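Serine/threonine-protein kinase-like protein ACR4 (Arabidopsis thaliana, PDB 7A0J) is a plant receptor kinase that pairs with the CLE40 peptide to control formative cell division in root meristems, its extracellular β-propeller domain being the part described here. Local coordinates at residues 1-11 with 91-99; 51-59 with 70-79. All blocks are in the same frame, centred on the assembly; numbering follows the deposited sequence. Where two conformers were deposited one is given.

Interaction 1 (1-11 with 91-99)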
loop_
_atom_site.group_PDB
_atom_site.type_symbol
_atom_site.label_atom_id
_atom_site.label_comp_id
_atom_site.label_asym_id
_atom_site.label_seq_id
_atom_site.Cartn_x
_atom_site.Cartn_y
_atom_site.Cartn_z
ATOM N N LEU A 1 2.956 -4.453 -2.096
ATOM C CA LEU A 1 3.191 -3.156 -2.797
ATOM C C LEU A 1 2.279 -2.078 -2.200
ATOM O O LEU A 1 1.260 -2.441 -1.577
ATOM C CB LEU A 1 2.903 -3.315 -4.296
ATOM C CG LEU A 1 3.918 -4.117 -5.110
ATOM C CD1 LEU A 1 3.444 -4.274 -6.548
ATOM C CD2 LEU A 1 5.296 -3.470 -5.074
ATOM N N GLY A 2 2.639 -0.808 -2.393
ATOM C CA GLY A 2 1.736 0.346 -2.215
ATOM C C GLY A 2 1.710 0.880 -0.793
ATOM O O GLY A 2 2.675 0.647 -0.037
ATOM N N SER A 3 0.623 1.575 -0.447
ATOM C CA SER A 3 0.479 2.409 0.773
ATOM C C SER A 3 -0.388 1.688 1.807
ATOM O O SER A 3 -1.124 0.757 1.421
ATOM C CB SER A 3 -0.109 3.752 0.425
ATOM O OG SER A 3 0.525 4.301 -0.720
ATOM N N MET A 4 -0.314 2.123 3.067
ATOM C CA MET A 4 -1.233 1.664 4.139
ATOM C C MET A 4 -2.662 2.042 3.740
ATOM O O MET A 4 -2.859 3.158 3.221
ATOM C CB MET A 4 -0.901 2.295 5.493
ATOM C CG MET A 4 -1.589 1.594 6.641
ATOM S SD MET A 4 -1.003 2.137 8.259
ATOM C CE MET A 4 -1.655 3.805 8.305
ATOM N N SER A 5 -3.615 1.135 3.962
ATOM C CA SER A 5 -5.026 1.278 3.526
ATOM C C SER A 5 -5.931 0.411 4.408
ATOM O O SER A 5 -5.398 -0.405 5.184
ATOM C CB SER A 5 -5.148 0.929 2.064
ATOM O OG SER A 5 -6.495 1.012 1.621
ATOM N N SER A 6 -7.248 0.597 4.294
ATOM C CA SER A 6 -8.282 -0.235 4.963
ATOM C C SER A 6 -8.388 -1.588 4.249
ATOM O O SER A 6 -8.992 -2.506 4.829
ATOM C CB SER A 6 -9.611 0.480 5.014
ATOM O OG SER A 6 -10.208 0.546 3.727
ATOM N N ILE A 7 -7.829 -1.695 3.036
ATOM C CA ILE A 7 -7.749 -2.952 2.234
ATOM C C ILE A 7 -6.313 -3.119 1.717
ATOM O O ILE A 7 -5.644 -2.098 1.478
ATOM C CB ILE A 7 -8.790 -2.943 1.096
ATOM C CG1 ILE A 7 -8.589 -1.767 0.133
ATOM C CG2 ILE A 7 -10.198 -2.965 1.674
ATOM C CD1 ILE A 7 -9.433 -1.839 -1.118
ATOM N N ALA A 8 -5.862 -4.366 1.564
ATOM C CA ALA A 8 -4.487 -4.724 1.143
ATOM C C ALA A 8 -4.496 -6.101 0.471
ATOM O O ALA A 8 -5.441 -6.880 0.717
ATOM C CB ALA A 8 -3.558 -4.698 2.333
ATOM N N ILE A 9 -3.480 -6.373 -0.349
ATOM C CA ILE A 9 -3.349 -7.628 -1.145
ATOM C C ILE A 9 -1.963 -8.238 -0.915
ATOM O O ILE A 9 -0.960 -7.493 -0.973
ATOM C CB ILE A 9 -3.612 -7.362 -2.640
ATOM C CG1 ILE A 9 -5.098 -7.099 -2.905
ATOM C CG2 ILE A 9 -3.077 -8.500 -3.501
ATOM C CD1 ILE A 9 -5.418 -6.732 -4.337
ATOM N N SER A 10 -1.938 -9.547 -0.654
ATOM C CA SER A 10 -0.714 -10.389 -0.656
ATOM C C SER A 10 -0.696 -11.234 -1.933
ATOM O O SER A 10 -1.792 -11.550 -2.439
ATOM C CB SER A 10 -0.641 -11.242 0.581
ATOM O OG SER A 10 -0.546 -10.430 1.742
ATOM N N TYR A 11 0.500 -11.567 -2.418
ATOM C CA TYR A 11 0.733 -12.210 -3.739
ATOM C C TYR A 11 1.968 -13.113 -3.662
ATOM O O TYR A 11 2.579 -13.200 -2.578
ATOM C CB TYR A 11 0.884 -11.124 -4.810
ATOM C CG TYR A 11 1.792 -9.990 -4.408
ATOM C CD1 TYR A 11 1.302 -8.893 -3.717
ATOM C CD2 TYR A 11 3.149 -10.027 -4.686
ATOM C CE1 TYR A 11 2.133 -7.854 -3.327
ATOM C CE2 TYR A 11 3.993 -8.996 -4.306
ATOM C CZ TYR A 11 3.484 -7.906 -3.624
ATOM O OH TYR A 11 4.307 -6.887 -3.243
ATOM N N TYR A 91 4.372 3.701 15.668
ATOM C CA TYR A 91 4.453 3.992 14.213
ATOM C C TYR A 91 3.134 4.618 13.748
ATOM O O TYR A 91 2.069 4.271 14.298
ATOM C CB TYR A 91 4.810 2.715 13.447
ATOM C CG TYR A 91 6.208 2.221 13.720
ATOM C CD1 TYR A 91 6.490 1.455 14.840
ATOM C CD2 TYR A 91 7.261 2.549 12.880
ATOM C CE1 TYR A 91 7.776 1.015 15.112
ATOM C CE2 TYR A 91 8.553 2.117 13.135
ATOM C CZ TYR A 91 8.812 1.346 14.255
ATOM O OH TYR A 91 10.080 0.914 14.515
ATOM N N LEU A 92 3.219 5.530 12.774
ATOM C CA LEU A 92 2.060 6.259 12.188
ATOM C C LEU A 92 1.547 5.503 10.957
ATOM O O LEU A 92 0.320 5.495 10.742
ATOM C CB LEU A 92 2.499 7.678 11.813
ATOM C CG LEU A 92 3.005 8.541 12.967
ATOM C CD1 LEU A 92 3.542 9.870 12.455
ATOM C CD2 LEU A 92 1.909 8.770 13.997
ATOM N N GLU A 93 2.458 4.911 10.177
ATOM C CA GLU A 93 2.151 4.211 8.901
ATOM C C GLU A 93 3.068 2.997 8.730
ATOM O O GLU A 93 4.158 2.981 9.331
ATOM C CB GLU A 93 2.344 5.144 7.705
ATOM C CG GLU A 93 1.481 6.392 7.752
ATOM C CD GLU A 93 1.596 7.276 6.522
ATOM O OE1 GLU A 93 1.906 6.744 5.436
ATOM O OE2 GLU A 93 1.378 8.495 6.654
ATOM N N VAL A 94 2.622 2.030 7.927
ATOM C CA VAL A 94 3.432 0.876 7.437
ATOM C C VAL A 94 3.167 0.727 5.937
ATOM O O VAL A 94 2.009 0.914 5.522
ATOM C CB VAL A 94 3.116 -0.422 8.209
ATOM C CG1 VAL A 94 3.589 -0.343 9.653
ATOM C CG2 VAL A 94 1.640 -0.788 8.153
ATOM N N SER A 95 4.209 0.426 5.160
ATOM C CA SER A 95 4.126 0.117 3.709
ATOM C C SER A 95 4.980 -1.119 3.413
ATOM O O SER A 95 6.169 -1.117 3.787
ATOM C CB SER A 95 4.547 1.298 2.872
ATOM O OG SER A 95 5.885 1.667 3.159
ATOM N N ALA A 96 4.380 -2.130 2.779
ATOM C CA ALA A 96 5.011 -3.426 2.444
ATOM C C ALA A 96 5.289 -3.484 0.940
ATOM O O ALA A 96 4.339 -3.302 0.155
ATOM C CB ALA A 96 4.118 -4.561 2.880
ATOM N N GLY A 97 6.553 -3.703 0.566
ATOM C CA GLY A 97 6.969 -4.052 -0.803
ATOM C C GLY A 97 6.813 -5.542 -1.040
ATOM O O GLY A 97 5.957 -6.157 -0.378
ATOM N N ASP A 98 7.614 -6.111 -1.944
ATOM C CA ASP A 98 7.624 -7.569 -2.236
ATOM C C ASP A 98 8.231 -8.311 -1.040
ATOM O O ASP A 98 7.573 -9.239 -0.528
ATOM C CB ASP A 98 8.385 -7.873 -3.530
ATOM C CG ASP A 98 7.711 -7.342 -4.785
ATOM O OD1 ASP A 98 6.514 -6.994 -4.711
ATOM O OD2 ASP A 98 8.387 -7.285 -5.829
ATOM N N TYR A 99 9.429 -7.899 -0.609
ATOM C CA TYR A 99 10.278 -8.620 0.378
ATOM C C TYR A 99 10.786 -7.662 1.462
ATOM O O TYR A 99 11.837 -7.951 2.061
ATOM C CB TYR A 99 11.459 -9.288 -0.333
ATOM C CG TYR A 99 11.099 -10.016 -1.603
ATOM C CD1 TYR A 99 10.307 -11.154 -1.572
ATOM C CD2 TYR A 99 11.549 -9.574 -2.836
ATOM C CE1 TYR A 99 9.973 -11.833 -2.733
ATOM C CE2 TYR A 99 11.221 -10.239 -4.007
ATOM C CZ TYR A 99 10.430 -11.373 -3.956
ATOM O OH TYR A 99 10.100 -12.038 -5.102
HETATM O O HOH W 1 0.917 4.743 3.905
#
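Tyr11 OH donates to Asp98 OD1 at 2.7 Å, and the carboxylate offers its anti lone pair, the one turned from OD2. Ring and carboxylate planes stand 80° apart, with OD1 at the ring edge, near its plane. The same hydroxyl takes a hydrogen bond from Leu1 N at 3.0 Å. Leu1 N, the first nitrogen of the deposited chain, also reaches Ala96 O at 2.9 Å, so it is held by a phenol and a backbone carbonyl together. The other carboxylate oxygen, Asp98 OD2, is engaged by Ser147 OG.

At the far end of 1-4 a water accepts from Met4 N (3.0 Å) and donates to Glu93 OE1 (2.7 Å). Leu143 N and Ser142 N bind the two oxygens of Glu93, which fixes the carboxylate that holds this water. Met4 places CG opposite its backbone N (chi1 -166°) and lays its side chain along 92-94. CB packs against Val94 O at 3.2 Å. Farther out, SD accepts a weak bond from Val94 N, 3.6 Å long and bent to 149°, while also lying against Val94 CG2. The methyl CE ends near Leu92 O at 3.6 Å.

Strand 91-96 is the innermost of its propeller blade, and strand 2-3 pairs with the innermost strand, 139-145, of the next. The chain start is thereby laid between two blades at the propeller axis. A largely buried amino terminus linked through a phenol to Asp98 is consistent with a positive charge there, which would in turn favour an ionised carboxylate.

Interaction 2 (51-59 with 70-79)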
loop_
_atom_site.group_PDB
_atom_site.type_symbol
_atom_site.label_atom_id
_atom_site.label_comp_id
_atom_site.label_asym_id
_atom_site.label_seq_id
_atom_site.Cartn_x
_atom_site.Cartn_y
_atom_site.Cartn_z
ATOM N N LEU A 51 -3.630 -1.649 6.746
ATOM C CA LEU A 51 -3.090 -2.929 6.211
ATOM C C LEU A 51 -2.199 -2.646 4.996
ATOM O O LEU A 51 -2.447 -1.643 4.292
ATOM C CB LEU A 51 -4.254 -3.847 5.826
ATOM C CG LEU A 51 -5.183 -4.264 6.966
ATOM C CD1 LEU A 51 -6.463 -4.880 6.419
ATOM C CD2 LEU A 51 -4.488 -5.230 7.911
ATOM N N THR A 52 -1.205 -3.509 4.769
ATOM C CA THR A 52 -0.295 -3.489 3.593
ATOM C C THR A 52 0.273 -4.899 3.397
ATOM O O THR A 52 0.700 -5.506 4.399
ATOM C CB THR A 52 0.788 -2.414 3.758
ATOM O OG1 THR A 52 1.562 -2.373 2.560
ATOM C CG2 THR A 52 1.694 -2.650 4.947
ATOM N N GLY A 53 0.261 -5.397 2.156
ATOM C CA GLY A 53 0.631 -6.785 1.818
ATOM C C GLY A 53 1.841 -6.848 0.904
ATOM O O GLY A 53 2.083 -5.878 0.156
ATOM N N GLY A 54 2.577 -7.959 0.969
ATOM C CA GLY A 54 3.741 -8.243 0.109
ATOM C C GLY A 54 3.708 -9.669 -0.400
ATOM O O GLY A 54 2.606 -10.252 -0.444
ATOM N N ASP A 55 4.872 -10.212 -0.761
ATOM C CA ASP A 55 5.023 -11.603 -1.260
ATOM C C ASP A 55 5.052 -12.558 -0.059
ATOM O O ASP A 55 6.086 -12.606 0.633
ATOM C CB ASP A 55 6.272 -11.746 -2.135
ATOM C CG ASP A 55 6.323 -13.053 -2.908
ATOM O OD1 ASP A 55 5.838 -14.070 -2.373
ATOM O OD2 ASP A 55 6.838 -13.042 -4.040
ATOM N N GLY A 56 3.947 -13.276 0.171
ATOM C CA GLY A 56 3.837 -14.354 1.173
ATOM C C GLY A 56 3.396 -13.857 2.541
ATOM O O GLY A 56 3.302 -14.694 3.458
ATOM N N PHE A 57 3.120 -12.559 2.702
ATOM C CA PHE A 57 2.784 -11.967 4.024
ATOM C C PHE A 57 1.811 -10.793 3.878
ATOM O O PHE A 57 1.861 -10.064 2.871
ATOM C CB PHE A 57 4.058 -11.536 4.754
ATOM C CG PHE A 57 4.805 -10.407 4.095
ATOM C CD1 PHE A 57 5.802 -10.657 3.165
ATOM C CD2 PHE A 57 4.514 -9.089 4.410
ATOM C CE1 PHE A 57 6.485 -9.613 2.561
ATOM C CE2 PHE A 57 5.197 -8.045 3.803
ATOM C CZ PHE A 57 6.183 -8.310 2.881
ATOM N N MET A 58 0.942 -10.646 4.880
ATOM C CA MET A 58 0.082 -9.462 5.126
ATOM C C MET A 58 0.585 -8.788 6.407
ATOM O O MET A 58 0.949 -9.526 7.346
ATOM C CB MET A 58 -1.381 -9.889 5.295
ATOM C CG MET A 58 -2.340 -8.750 5.590
ATOM S SD MET A 58 -2.320 -7.436 4.345
ATOM C CE MET A 58 -2.880 -8.310 2.883
ATOM N N CYS A 59 0.659 -7.453 6.422
ATOM C CA CYS A 59 1.015 -6.675 7.642
ATOM C C CYS A 59 -0.065 -5.629 7.923
ATOM O O CYS A 59 -0.799 -5.258 6.988
ATOM C CB CYS A 59 2.374 -5.990 7.543
ATOM S SG CYS A 59 3.731 -7.090 7.063
ATOM N N CYS A 70 2.869 -8.573 11.171
ATOM C CA CYS A 70 2.752 -9.349 9.910
ATOM C C CYS A 70 2.353 -10.796 10.221
ATOM O O CYS A 70 2.751 -11.314 11.282
ATOM C CB CYS A 70 4.053 -9.316 9.120
ATOM S SG CYS A 70 4.650 -7.637 8.798
ATOM N N TRP A 71 1.585 -11.412 9.321
ATOM C CA TRP A 71 1.233 -12.855 9.370
ATOM C C TRP A 71 1.302 -13.444 7.957
ATOM O O TRP A 71 1.210 -12.672 6.976
ATOM C CB TRP A 71 -0.127 -13.069 10.044
ATOM C CG TRP A 71 -1.305 -12.464 9.343
ATOM C CD1 TRP A 71 -2.185 -13.108 8.526
ATOM C CD2 TRP A 71 -1.777 -11.109 9.448
ATOM N NE1 TRP A 71 -3.158 -12.248 8.097
ATOM C CE2 TRP A 71 -2.934 -11.013 8.645
ATOM C CE3 TRP A 71 -1.332 -9.968 10.127
ATOM C CZ2 TRP A 71 -3.644 -9.823 8.501
ATOM C CZ3 TRP A 71 -2.038 -8.793 9.989
ATOM C CH2 TRP A 71 -3.176 -8.723 9.185
ATOM N N GLY A 72 1.481 -14.763 7.878
ATOM C CA GLY A 72 1.823 -15.496 6.648
ATOM C C GLY A 72 3.118 -16.263 6.830
ATOM O O GLY A 72 3.399 -16.687 7.969
ATOM N N ASN A 73 3.885 -16.430 5.753
ATOM C CA ASN A 73 5.151 -17.205 5.755
ATOM C C ASN A 73 6.035 -16.690 4.615
ATOM O O ASN A 73 5.711 -16.965 3.443
ATOM C CB ASN A 73 4.877 -18.709 5.668
ATOM C CG ASN A 73 6.060 -19.555 6.088
ATOM O OD1 ASN A 73 7.183 -19.063 6.177
ATOM N ND2 ASN A 73 5.818 -20.830 6.349
ATOM N N SER A 74 7.094 -15.953 4.959
ATOM C CA SER A 74 8.065 -15.348 4.012
ATOM C C SER A 74 9.482 -15.774 4.400
ATOM O O SER A 74 9.796 -15.756 5.606
ATOM C CB SER A 74 7.929 -13.847 3.984
ATOM O OG SER A 74 8.954 -13.260 3.193
ATOM N N ALA A 75 10.301 -16.129 3.406
ATOM C CA ALA A 75 11.718 -16.528 3.573
ATOM C C ALA A 75 12.607 -15.284 3.705
ATOM O O ALA A 75 13.811 -15.459 3.988
ATOM C CB ALA A 75 12.149 -17.384 2.407
ATOM N N PHE A 76 12.044 -14.084 3.511
ATOM C CA PHE A 76 12.789 -12.800 3.408
ATOM C C PHE A 76 12.518 -11.898 4.620
ATOM O O PHE A 76 13.428 -11.120 4.968
ATOM C CB PHE A 76 12.451 -12.113 2.082
ATOM C CG PHE A 76 12.887 -12.890 0.865
ATOM C CD1 PHE A 76 14.234 -13.035 0.564
ATOM C CD2 PHE A 76 11.958 -13.490 0.030
ATOM C CE1 PHE A 76 14.639 -13.754 -0.551
ATOM C CE2 PHE A 76 12.365 -14.206 -1.086
ATOM C CZ PHE A 76 13.704 -14.337 -1.374
ATOM N N ILE A 77 11.333 -11.978 5.237
ATOM C CA ILE A 77 10.996 -11.210 6.476
ATOM C C ILE A 77 10.409 -12.152 7.533
ATOM O O ILE A 77 9.861 -13.209 7.162
ATOM C CB ILE A 77 10.034 -10.035 6.195
ATOM C CG1 ILE A 77 8.708 -10.491 5.581
ATOM C CG2 ILE A 77 10.702 -8.964 5.346
ATOM C CD1 ILE A 77 7.529 -9.647 6.004
ATOM N N GLN A 78 10.519 -11.745 8.801
ATOM C CA GLN A 78 9.938 -12.452 9.974
ATOM C C GLN A 78 8.498 -11.961 10.181
ATOM O O GLN A 78 8.230 -10.788 9.852
ATOM C CB GLN A 78 10.799 -12.237 11.224
ATOM C CG GLN A 78 10.924 -10.785 11.682
ATOM C CD GLN A 78 12.053 -10.023 11.030
ATOM O OE1 GLN A 78 12.854 -10.570 10.273
ATOM N NE2 GLN A 78 12.122 -8.734 11.317
ATOM N N MET A 79 7.627 -12.832 10.699
ATOM C CA MET A 79 6.201 -12.519 10.988
ATOM C C MET A 79 6.080 -11.951 12.409
ATOM O O MET A 79 7.101 -11.904 13.121
ATOM C CB MET A 79 5.332 -13.771 10.840
ATOM C CG MET A 79 5.337 -14.353 9.434
ATOM S SD MET A 79 4.657 -13.225 8.182
ATOM C CE MET A 79 6.146 -12.428 7.582
#
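Phe57 CB lies 3.6 Å from Met79 CE. With CG set between the backbone N and carbonyl carbon (chi1 66°), the ring is turned toward Ser74 and Ile77. Ile77 CD1 sits 3.2 Å from the ring centroid and only 6° off its normal, a tight CH-pi contact. Because the methyl is centred, its separations from the ring carbons differ little from CG out to CZ. Ile77 chi2 is 147°, off the staggered value, in the conformation that brings CD1 over the ring. CD1 of the ring leans on Ser74 CB at 3.9 Å, and Gly54 CA backs the opposite face toward the rim.

The backbones form the antiparallel hairpin of strands 57-62 and 68-72, the middle and outer strands of the second propeller blade. Met58 and Trp71 form a hydrogen-bonded pair of it, with Met58 N to Trp71 O at 2.9 Å and Trp71 N to Met58 O at 2.8 Å. Asn73 N extends the ladder to Gly56 O. At the next, non-hydrogen-bonded pair, Cys59 SG and Cys70 SG are joined by a 2.0 Å disulfide, one of seven in this domain, one to each repeat.

On the other side of the hairpin Met58 and Trp71 run side by side. Met58 CG meets indole CZ2 at 3.4 Å, and Met58 O lies over the same ring system, offset toward its rim. Leu51 CD2, from the inner strand, touches the indole edge at CH2, 3.9 Å away.

In the fold
Interaction 1 lies about 4 Å from the centre of the chain, centre to centre, and interaction 2 about 13 Å, farther out within one blade. Both are mainly buried, yet 70-79 includes exposed residues such as Asn73. Interaction 1 joins parts 80 residues apart by an amino terminus, carboxylates, a phenol, a backbone carbonyl and a water, with one methionine packed alongside; interaction 2 closes a local hairpin with a backbone ladder, a disulfide and aromatic packing. The two meet directly: Ser5 O is probably bonded to Leu51 N, and Ser10 OG to Phe57 O. Asp98 O comes close to the Phe57 ring at CE1, and Tyr99 meets Phe76. Along the chain, 51-79 is nested inside the loop that 1-11 and 91-99 close.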